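Local coordinates for protein alpha-Amylase (Thermotoga maritima, PDB 2B5D) that is named an alpha-amylase, belongs to glycoside hydrolase family 57 and folds around a largely parallel beta sheet flanked by helices, at residues A[351-356]-A[361-366]; A[23-28]-A[277-282]; A[72-77]-A[111-116]. All coordinates share one frame; numbering follows the deposited sequence.

Interaction 1: A[351-356]-A[361-366]; sequences ELFGHW and VFFLKR
Leu-364 sets its CD2 methyl over one face of the Phe-353 ring, 3.7 Å from the ring centroid and 28° off the normal, a CH-pi contact. The methyl is displaced toward the rim, so its closest approach is to Phe-353 CE2 at 3.3 Å, and the two side chains meet nearly at right angles. The same CD2 lies in the plane of the Phe-363 ring, at its edge, so the methyl sits in the corner formed by the face of one ring and the edge of the other. Phe-363 adds a looser touch of its own, CD2 to Phe-353 CE2 at 4.3 Å. Near the start of helix 360-373, Val-361 points CG1 at the backbone of 351-356, 3.5 Å from Phe-353 O and 4.2 Å from Gly-354 CA. Gly-354 has a positive phi, and its lack of a side chain lets the valine methyl settle close to the main chain.

Phe-353 reaches 361-366 because its CG is anti to the carbonyl carbon (chi1 -62°). Behind it, residues 352-356 form a wide pi-type turn closed by Trp-356 N to Glu-351 O at 2.9 Å; its axis runs at 152° to that of 361-366. Trp-246 meets Phe-353 edge-to-face and also touches Phe-363, which packs on helix 309-338. Both segments belong to the connection between strands 343-349 and 377-379, both parallel partners of strand 3-11. Apart from Phe-353 O, which is hydrogen-bonded to Thr-37 OG1, the touching groups are hydrocarbon, and this buried junction is therefore held by shape and dispersion.

Interaction 2: A[23-28]-A[277-282]; sequences HFLEER and YIDPSG
His-23 and Pro-280 make the closer of two van der Waals contacts between these loops: Pro-280 CG lies at the edge of the imidazole, near its plane, 4.0 Å from His-23 ND1. The imidazole and the pyrrolidine run alongside each other with reversed directions. His-23 reaches this place with a chi1 of -19°, which nearly eclipses CG with the backbone N. Beside this pair, Leu-25 CD1 approaches Asp-279 OD2 at 4.4 Å, a methyl against a carboxylate oxygen.

The electrostatic terms act at longer range. Arg-28 NE stands 6.5 Å from Asp-279 OD2, too far for a salt bridge but of opposite charge, while the guanidinium pairs through NH1 with Glu-32 in its own helix. His-23 ND1 is buried by the contact and has no polar partner in the model.

Backbone hydrogen bonds shape each side separately. Phe-24 to Glu-27 is a type I turn leading into helix 27-47, with Glu-27 N to Phe-24 O at 3.2 Å. Asp-279 to Gly-282, in the loop between helices 271-274 and 309-338, is another, tighter at 2.7 Å from Gly-282 N to Asp-279 O, and Gly-282, its last residue, has a positive phi.

Across the subunit boundary, His-23 O accepts a hydrogen bond from Lys-486 NZ of the second subunit, and His-23 packs on Asp-493 of that subunit. Between the two loops themselves, apolar touches are few and the charges remain apart, so any attraction of Asp-279 for Arg-28 is probably diffuse, and two turns, each closed by its own backbone hydrogen bond, lean together at the subunit interface.

Interaction 3: A[72-77]-A[111-116]; sequences EKYERH and EKILNV
Tyr-74 OH is hydrogen-bonded to Thr-35 OG1 of helix 27-47 and at the same time rests against Ile-113 CG2, 3.4 Å away. The phenol comes across the isoleucine at about a right angle, bringing its polar end up to a methyl group. With CG anti to the backbone N (chi1 177°), the tyrosine extends from its helix far enough to meet both partners, and its ring also meets that of Phe-117.

One residue on, the aliphatic part of Glu-75 crosses Leu-114 at a similarly steep angle, CG to CD2 at 3.7 Å. Beyond CG the glutamate is extended, and OE1 forms a salt bridge with Arg-118 NH2, one turn past Leu-114. Glu-75 and Leu-114 also mark the nearest backbone approach, 7.0 Å from CA to CA. Leu-114 further packs on Met-78 and Ile-82.

Helices 68-91 and 97-119, consecutive in the chain and running in roughly opposite directions here, form a helical hairpin, with helix 27-47 packed against it through Ile-34, Thr-35 and Ile-39. Glu-75 packs through its CG while OE1 pairs with Arg-118; Tyr-74 brings its hydroxyl itself against a methyl, its polar need met by Thr-35, so a mostly apolar interface accommodates a hydroxyl and a carboxylate.

Helix 27-47 is the element common to all three contacts: interaction 2 includes its first residues, and interactions 1 and 3 both reach its middle turns through hydrogen bonds. Interactions 2 and 3 have centres about 17 Å apart and touch, Arg-28 NH2 packing 4.1 Å from His-77 CE1. Interaction 1 is separate, its centre about 26 Å from that of interaction 2 and about 20 Å from that of interaction 3. Along the chain, the hairpin of interaction 3 falls between the two segments of interaction 2, 23-28 and 277-282, and interaction 1 follows later. One early helix therefore connects the peripheral loops and hairpin with the late connection between strands of the sheet.

Interaction 1: A[351-356]-A[361-366]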
loop_
_atom_site.group_PDB
_atom_site.type_symbol
_atom_site.label_atom_id
_atom_site.label_comp_id
_atom_site.label_asym_id
_atom_site.label_seq_id
_atom_site.Cartn_x
_atom_site.Cartn_y
_atom_site.Cartn_z
ATOM N N GLU A 351 -6.685 7.820 29.698
ATOM C CA GLU A 351 -7.174 6.552 29.143
ATOM C C GLU A 351 -6.405 5.360 29.674
ATOM O O GLU A 351 -6.883 4.213 29.566
ATOM C CB GLU A 351 -7.110 6.531 27.609
ATOM C CG GLU A 351 -5.844 7.168 26.988
ATOM C CD GLU A 351 -6.134 8.602 26.483
ATOM O OE1 GLU A 351 -5.941 8.870 25.257
ATOM O OE2 GLU A 351 -6.585 9.447 27.313
ATOM N N LEU A 352 -5.211 5.630 30.223
ATOM C CA LEU A 352 -4.485 4.641 30.975
ATOM C C LEU A 352 -5.374 4.117 32.116
ATOM O O LEU A 352 -5.215 2.978 32.521
ATOM C CB LEU A 352 -3.143 5.178 31.509
ATOM C CG LEU A 352 -1.944 5.618 30.616
ATOM C CD1 LEU A 352 -0.684 5.961 31.453
ATOM C CD2 LEU A 352 -1.567 4.657 29.470
ATOM N N PHE A 353 -6.326 4.914 32.611
ATOM C CA PHE A 353 -7.158 4.465 33.739
ATOM C C PHE A 353 -8.551 4.101 33.272
ATOM O O PHE A 353 -9.393 4.968 33.004
ATOM C CB PHE A 353 -7.182 5.489 34.911
ATOM C CG PHE A 353 -5.821 5.738 35.524
ATOM C CD1 PHE A 353 -5.024 6.807 35.085
ATOM C CD2 PHE A 353 -5.303 4.873 36.490
ATOM C CE1 PHE A 353 -3.735 7.023 35.616
ATOM C CE2 PHE A 353 -4.016 5.080 37.034
ATOM C CZ PHE A 353 -3.233 6.161 36.591
ATOM N N GLY A 354 -8.803 2.801 33.176
ATOM C CA GLY A 354 -10.119 2.325 32.759
ATOM C C GLY A 354 -10.131 1.815 31.327
ATOM O O GLY A 354 -10.929 0.935 30.995
ATOM N N HIS A 355 -9.258 2.344 30.476
ATOM C CA HIS A 355 -9.252 1.913 29.096
ATOM C C HIS A 355 -8.118 0.953 28.759
ATOM O O HIS A 355 -8.385 -0.204 28.454
ATOM C CB HIS A 355 -9.386 3.078 28.107
ATOM C CG HIS A 355 -9.495 2.637 26.677
ATOM N ND1 HIS A 355 -10.542 1.861 26.214
ATOM C CD2 HIS A 355 -8.664 2.823 25.623
ATOM C CE1 HIS A 355 -10.353 1.603 24.931
ATOM N NE2 HIS A 355 -9.219 2.171 24.552
ATOM N N TRP A 356 -6.866 1.398 28.805
ATOM C CA TRP A 356 -5.741 0.461 28.697
ATOM C C TRP A 356 -5.732 -0.537 29.855
ATOM O O TRP A 356 -5.514 -1.733 29.655
ATOM C CB TRP A 356 -4.410 1.215 28.627
ATOM C CG TRP A 356 -4.280 1.862 27.317
ATOM C CD1 TRP A 356 -4.464 3.192 27.018
ATOM C CD2 TRP A 356 -4.025 1.190 26.071
ATOM N NE1 TRP A 356 -4.307 3.391 25.655
ATOM C CE2 TRP A 356 -4.035 2.183 25.051
ATOM C CE3 TRP A 356 -3.777 -0.157 25.718
ATOM C CZ2 TRP A 356 -3.801 1.870 23.701
ATOM C CZ3 TRP A 356 -3.541 -0.467 24.385
ATOM C CH2 TRP A 356 -3.553 0.545 23.389
ATOM N N VAL A 361 -9.603 2.862 37.282
ATOM C CA VAL A 361 -10.322 3.852 38.084
ATOM C C VAL A 361 -10.570 3.320 39.510
ATOM O O VAL A 361 -10.554 4.096 40.467
ATOM C CB VAL A 361 -11.598 4.464 37.388
ATOM C CG1 VAL A 361 -11.324 4.775 35.894
ATOM C CG2 VAL A 361 -12.774 3.555 37.533
ATOM N N PHE A 362 -10.751 1.998 39.615
ATOM C CA PHE A 362 -10.844 1.278 40.879
ATOM C C PHE A 362 -9.597 1.525 41.690
ATOM O O PHE A 362 -9.691 1.794 42.881
ATOM C CB PHE A 362 -10.977 -0.258 40.686
ATOM C CG PHE A 362 -12.164 -0.709 39.843
ATOM C CD1 PHE A 362 -12.005 -1.717 38.882
ATOM C CD2 PHE A 362 -13.447 -0.176 40.032
ATOM C CE1 PHE A 362 -13.099 -2.176 38.100
ATOM C CE2 PHE A 362 -14.536 -0.623 39.257
ATOM C CZ PHE A 362 -14.361 -1.626 38.292
ATOM N N PHE A 363 -8.432 1.369 41.057
ATOM C CA PHE A 363 -7.144 1.760 41.645
ATOM C C PHE A 363 -7.120 3.242 42.110
ATOM O O PHE A 363 -6.746 3.552 43.251
ATOM C CB PHE A 363 -5.987 1.471 40.682
ATOM C CG PHE A 363 -4.651 1.978 41.182
ATOM C CD1 PHE A 363 -3.759 1.121 41.833
ATOM C CD2 PHE A 363 -4.281 3.332 41.006
ATOM C CE1 PHE A 363 -2.524 1.594 42.327
ATOM C CE2 PHE A 363 -3.062 3.805 41.472
ATOM C CZ PHE A 363 -2.184 2.943 42.152
ATOM N N LEU A 364 -7.533 4.146 41.224
ATOM C CA LEU A 364 -7.598 5.538 41.572
ATOM C C LEU A 364 -8.433 5.809 42.809
ATOM O O LEU A 364 -8.075 6.666 43.649
ATOM C CB LEU A 364 -8.078 6.391 40.394
ATOM C CG LEU A 364 -6.956 7.306 39.905
ATOM C CD1 LEU A 364 -6.644 8.311 40.994
ATOM C CD2 LEU A 364 -5.645 6.559 39.530
ATOM N N LYS A 365 -9.532 5.071 42.927
ATOM C CA LYS A 365 -10.472 5.298 44.017
ATOM C C LYS A 365 -9.886 4.779 45.331
ATOM O O LYS A 365 -10.006 5.414 46.370
ATOM C CB LYS A 365 -11.807 4.617 43.732
ATOM C CG LYS A 365 -12.892 4.939 44.765
ATOM C CD LYS A 365 -13.841 3.768 44.872
ATOM C CE LYS A 365 -15.083 4.142 45.651
ATOM N NZ LYS A 365 -15.933 2.935 45.768
ATOM N N ARG A 366 -9.237 3.630 45.269
ATOM C CA ARG A 366 -8.660 3.051 46.449
ATOM C C ARG A 366 -7.470 3.855 46.910
ATOM O O ARG A 366 -7.271 3.999 48.109
ATOM C CB ARG A 366 -8.325 1.558 46.250
ATOM C CG ARG A 366 -9.593 0.685 46.305
ATOM C CD ARG A 366 -10.448 0.899 47.612
ATOM N NE ARG A 366 -9.704 0.424 48.786
ATOM C CZ ARG A 366 -9.553 1.096 49.920
ATOM N NH1 ARG A 366 -8.841 0.563 50.903
ATOM N NH2 ARG A 366 -10.126 2.290 50.084
#

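Interaction 2: A[23-28]-A[277-282]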
loop_
_atom_site.group_PDB
_atom_site.type_symbol
_atom_site.label_atom_id
_atom_site.label_comp_id
_atom_site.label_asym_id
_atom_site.label_seq_id
_atom_site.Cartn_x
_atom_site.Cartn_y
_atom_site.Cartn_z
ATOM N N HIS A 23 -21.806 5.075 10.970
ATOM C CA HIS A 23 -20.759 4.536 11.865
ATOM C C HIS A 23 -19.417 4.771 11.150
ATOM O O HIS A 23 -19.277 4.445 9.966
ATOM C CB HIS A 23 -20.894 3.019 12.202
ATOM C CG HIS A 23 -22.258 2.430 11.969
ATOM N ND1 HIS A 23 -22.531 1.573 10.917
ATOM C CD2 HIS A 23 -23.417 2.553 12.661
ATOM C CE1 HIS A 23 -23.801 1.212 10.959
ATOM N NE2 HIS A 23 -24.361 1.790 12.011
ATOM N N PHE A 24 -18.456 5.360 11.866
ATOM C CA PHE A 24 -17.098 5.579 11.356
ATOM C C PHE A 24 -16.135 4.952 12.353
ATOM O O PHE A 24 -16.347 5.035 13.567
ATOM C CB PHE A 24 -16.802 7.082 11.164
ATOM C CG PHE A 24 -15.704 7.370 10.159
ATOM C CD1 PHE A 24 -14.413 7.671 10.585
ATOM C CD2 PHE A 24 -15.969 7.338 8.784
ATOM C CE1 PHE A 24 -13.392 7.933 9.659
ATOM C CE2 PHE A 24 -14.956 7.595 7.839
ATOM C CZ PHE A 24 -13.660 7.894 8.280
ATOM N N LEU A 25 -15.087 4.307 11.840
ATOM C CA LEU A 25 -14.181 3.524 12.687
ATOM C C LEU A 25 -13.544 4.338 13.820
ATOM O O LEU A 25 -13.433 3.858 14.952
ATOM C CB LEU A 25 -13.095 2.847 11.833
ATOM C CG LEU A 25 -12.022 2.008 12.552
ATOM C CD1 LEU A 25 -12.630 0.793 13.274
ATOM C CD2 LEU A 25 -10.919 1.585 11.567
ATOM N N GLU A 26 -13.142 5.567 13.513
ATOM C CA GLU A 26 -12.389 6.369 14.470
ATOM C C GLU A 26 -13.244 7.228 15.396
ATOM O O GLU A 26 -12.726 7.909 16.282
ATOM C CB GLU A 26 -11.240 7.167 13.802
ATOM C CG GLU A 26 -11.233 7.230 12.275
ATOM C CD GLU A 26 -10.751 5.932 11.590
ATOM O OE1 GLU A 26 -11.471 5.453 10.674
ATOM O OE2 GLU A 26 -9.663 5.401 11.950
ATOM N N GLU A 27 -14.558 7.155 15.216
ATOM C CA GLU A 27 -15.494 7.720 16.179
ATOM C C GLU A 27 -15.752 6.771 17.356
ATOM O O GLU A 27 -16.321 7.182 18.362
ATOM C CB GLU A 27 -16.812 8.117 15.492
ATOM C CG GLU A 27 -16.645 9.149 14.348
ATOM C CD GLU A 27 -17.966 9.754 13.868
ATOM O OE1 GLU A 27 -17.975 10.976 13.566
ATOM O OE2 GLU A 27 -18.986 9.013 13.790
ATOM N N ARG A 28 -15.346 5.504 17.214
ATOM C CA ARG A 28 -15.444 4.506 18.288
ATOM C C ARG A 28 -14.417 4.742 19.404
ATOM O O ARG A 28 -14.633 4.324 20.536
ATOM C CB ARG A 28 -15.226 3.099 17.735
ATOM C CG ARG A 28 -16.297 2.593 16.795
ATOM C CD ARG A 28 -16.049 1.116 16.427
ATOM N NE ARG A 28 -16.746 0.161 17.306
ATOM C CZ ARG A 28 -16.261 -0.323 18.455
ATOM N NH1 ARG A 28 -15.061 0.053 18.900
ATOM N NH2 ARG A 28 -16.976 -1.193 19.170
ATOM N N TYR A 277 -22.111 -6.214 15.312
ATOM C CA TYR A 277 -21.463 -5.526 16.428
ATOM C C TYR A 277 -20.009 -5.238 16.088
ATOM O O TYR A 277 -19.340 -4.486 16.793
ATOM C CB TYR A 277 -21.574 -6.328 17.721
ATOM C CG TYR A 277 -22.974 -6.802 18.012
ATOM C CD1 TYR A 277 -23.333 -8.136 17.800
ATOM C CD2 TYR A 277 -23.955 -5.919 18.476
ATOM C CE1 TYR A 277 -24.626 -8.580 18.057
ATOM C CE2 TYR A 277 -25.253 -6.352 18.732
ATOM C CZ TYR A 277 -25.574 -7.681 18.520
ATOM O OH TYR A 277 -26.841 -8.126 18.771
ATOM N N ILE A 278 -19.527 -5.837 15.004
ATOM C CA ILE A 278 -18.244 -5.449 14.413
ATOM C C ILE A 278 -18.461 -4.385 13.330
ATOM O O ILE A 278 -19.530 -3.784 13.247
ATOM C CB ILE A 278 -17.444 -6.670 13.859
ATOM C CG1 ILE A 278 -18.325 -7.515 12.921
ATOM C CG2 ILE A 278 -16.848 -7.478 15.013
ATOM C CD1 ILE A 278 -17.678 -8.764 12.357
ATOM N N ASP A 279 -17.439 -4.161 12.510
ATOM C CA ASP A 279 -17.504 -3.212 11.398
ATOM C C ASP A 279 -18.523 -3.647 10.328
ATOM O O ASP A 279 -18.610 -4.840 10.008
ATOM C CB ASP A 279 -16.115 -3.077 10.769
ATOM C CG ASP A 279 -15.864 -1.695 10.168
ATOM O OD1 ASP A 279 -15.542 -1.637 8.964
ATOM O OD2 ASP A 279 -15.971 -0.672 10.892
ATOM N N PRO A 280 -19.303 -2.683 9.778
ATOM C CA PRO A 280 -20.240 -2.945 8.663
ATOM C C PRO A 280 -19.528 -3.553 7.448
ATOM O O PRO A 280 -20.154 -4.230 6.627
ATOM C CB PRO A 280 -20.777 -1.547 8.313
ATOM C CG PRO A 280 -19.801 -0.563 8.948
ATOM C CD PRO A 280 -19.340 -1.264 10.193
ATOM N N SER A 281 -18.224 -3.294 7.359
ATOM C CA SER A 281 -17.329 -3.903 6.379
ATOM C C SER A 281 -17.180 -5.421 6.567
ATOM O O SER A 281 -16.691 -6.105 5.661
ATOM C CB SER A 281 -15.947 -3.230 6.459
ATOM O OG SER A 281 -14.978 -3.870 5.644
ATOM N N GLY A 282 -17.590 -5.935 7.732
ATOM C CA GLY A 282 -17.420 -7.352 8.084
ATOM C C GLY A 282 -16.118 -7.690 8.811
ATOM O O GLY A 282 -15.935 -8.834 9.266
#

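Interaction 3: A[72-77]-A[111-116]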
loop_
_atom_site.group_PDB
_atom_site.type_symbol
_atom_site.label_atom_id
_atom_site.label_comp_id
_atom_site.label_asym_id
_atom_site.label_seq_id
_atom_site.Cartn_x
_atom_site.Cartn_y
_atom_site.Cartn_z
ATOM N N GLU A 72 -26.149 11.496 20.518
ATOM C CA GLU A 72 -27.161 10.622 19.901
ATOM C C GLU A 72 -26.554 9.313 19.381
ATOM O O GLU A 72 -27.054 8.231 19.701
ATOM C CB GLU A 72 -27.921 11.371 18.797
ATOM C CG GLU A 72 -29.004 12.298 19.360
ATOM C CD GLU A 72 -29.612 13.280 18.348
ATOM O OE1 GLU A 72 -30.390 14.150 18.809
ATOM O OE2 GLU A 72 -29.331 13.197 17.121
ATOM N N LYS A 73 -25.470 9.417 18.615
ATOM C CA LYS A 73 -24.696 8.244 18.185
ATOM C C LYS A 73 -24.152 7.394 19.347
ATOM O O LYS A 73 -24.123 6.166 19.251
ATOM C CB LYS A 73 -23.570 8.647 17.226
ATOM C CG LYS A 73 -24.056 8.972 15.832
ATOM C CD LYS A 73 -23.235 10.089 15.150
ATOM C CE LYS A 73 -24.026 10.804 14.008
ATOM N NZ LYS A 73 -25.492 11.041 14.292
ATOM N N TYR A 74 -23.746 8.029 20.444
ATOM C CA TYR A 74 -23.240 7.274 21.594
ATOM C C TYR A 74 -24.347 6.478 22.269
ATOM O O TYR A 74 -24.130 5.345 22.685
ATOM C CB TYR A 74 -22.533 8.183 22.626
ATOM C CG TYR A 74 -22.069 7.422 23.854
ATOM C CD1 TYR A 74 -22.821 7.434 25.027
ATOM C CD2 TYR A 74 -20.900 6.662 23.825
ATOM C CE1 TYR A 74 -22.408 6.725 26.152
ATOM C CE2 TYR A 74 -20.485 5.952 24.927
ATOM C CZ TYR A 74 -21.237 5.989 26.087
ATOM O OH TYR A 74 -20.821 5.283 27.175
ATOM N N GLU A 75 -25.518 7.102 22.388
ATOM C CA GLU A 75 -26.695 6.512 23.018
ATOM C C GLU A 75 -27.117 5.238 22.263
ATOM O O GLU A 75 -27.403 4.196 22.868
ATOM C CB GLU A 75 -27.816 7.538 22.992
ATOM C CG GLU A 75 -28.478 7.749 24.333
ATOM C CD GLU A 75 -29.177 9.112 24.455
ATOM O OE1 GLU A 75 -30.427 9.134 24.350
ATOM O OE2 GLU A 75 -28.494 10.156 24.665
ATOM N N ARG A 76 -27.105 5.339 20.934
ATOM C CA ARG A 76 -27.404 4.237 20.030
ATOM C C ARG A 76 -26.297 3.164 20.051
ATOM O O ARG A 76 -26.583 1.955 19.973
ATOM C CB ARG A 76 -27.697 4.807 18.628
ATOM C CG ARG A 76 -27.107 4.075 17.419
ATOM C CD ARG A 76 -27.724 4.596 16.105
ATOM N NE ARG A 76 -28.101 6.010 16.187
ATOM C CZ ARG A 76 -27.520 6.997 15.495
ATOM N NH1 ARG A 76 -26.524 6.724 14.638
ATOM N NH2 ARG A 76 -27.940 8.259 15.649
ATOM N N HIS A 77 -25.044 3.590 20.203
ATOM C CA HIS A 77 -23.942 2.647 20.403
ATOM C C HIS A 77 -24.081 1.904 21.739
ATOM O O HIS A 77 -23.843 0.704 21.837
ATOM C CB HIS A 77 -22.608 3.379 20.326
ATOM C CG HIS A 77 -21.470 2.632 20.947
ATOM N ND1 HIS A 77 -20.628 1.821 20.216
ATOM C CD2 HIS A 77 -21.025 2.584 22.226
ATOM C CE1 HIS A 77 -19.716 1.299 21.020
ATOM N NE2 HIS A 77 -19.935 1.746 22.245
ATOM N N GLU A 111 -25.495 -0.764 31.525
ATOM C CA GLU A 111 -26.777 -0.120 31.802
ATOM C C GLU A 111 -26.537 1.103 32.671
ATOM O O GLU A 111 -26.986 2.204 32.336
ATOM C CB GLU A 111 -27.771 -1.078 32.475
ATOM C CG GLU A 111 -28.643 -1.879 31.504
ATOM C CD GLU A 111 -29.593 -2.860 32.207
ATOM O OE1 GLU A 111 -29.919 -2.645 33.411
ATOM O OE2 GLU A 111 -30.010 -3.853 31.546
ATOM N N LYS A 112 -25.809 0.897 33.773
ATOM C CA LYS A 112 -25.360 1.968 34.668
ATOM C C LYS A 112 -24.728 3.159 33.944
ATOM O O LYS A 112 -25.077 4.312 34.210
ATOM C CB LYS A 112 -24.383 1.412 35.705
ATOM C CG LYS A 112 -24.946 1.299 37.114
ATOM C CD LYS A 112 -24.770 2.615 37.905
ATOM C CE LYS A 112 -25.836 3.694 37.533
ATOM N NZ LYS A 112 -25.606 5.028 38.202
ATOM N N ILE A 113 -23.804 2.862 33.029
ATOM C CA ILE A 113 -23.093 3.881 32.264
ATOM C C ILE A 113 -24.028 4.740 31.412
ATOM O O ILE A 113 -23.993 5.966 31.508
ATOM C CB ILE A 113 -21.927 3.251 31.448
ATOM C CG1 ILE A 113 -20.738 3.028 32.384
ATOM C CG2 ILE A 113 -21.516 4.115 30.239
ATOM C CD1 ILE A 113 -19.845 1.938 31.941
ATOM N N LEU A 114 -24.873 4.094 30.608
ATOM C CA LEU A 114 -25.810 4.796 29.712
ATOM C C LEU A 114 -26.807 5.621 30.512
ATOM O O LEU A 114 -27.266 6.670 30.049
ATOM C CB LEU A 114 -26.572 3.802 28.835
ATOM C CG LEU A 114 -26.940 4.140 27.389
ATOM C CD1 LEU A 114 -28.066 3.214 26.930
ATOM C CD2 LEU A 114 -27.308 5.601 27.136
ATOM N N ASN A 115 -27.112 5.129 31.713
ATOM C CA ASN A 115 -27.966 5.797 32.682
ATOM C C ASN A 115 -27.363 7.055 33.279
ATOM O O ASN A 115 -28.084 8.030 33.513
ATOM C CB ASN A 115 -28.267 4.854 33.826
ATOM C CG ASN A 115 -29.706 4.891 34.220
ATOM O OD1 ASN A 115 -30.529 4.172 33.638
ATOM N ND2 ASN A 115 -30.038 5.736 35.202
ATOM N N VAL A 116 -26.059 7.024 33.562
ATOM C CA VAL A 116 -25.338 8.231 33.977
ATOM C C VAL A 116 -25.349 9.241 32.839
ATOM O O VAL A 116 -25.589 10.418 33.050
ATOM C CB VAL A 116 -23.884 7.928 34.424
ATOM C CG1 VAL A 116 -23.053 9.211 34.537
ATOM C CG2 VAL A 116 -23.875 7.154 35.749
#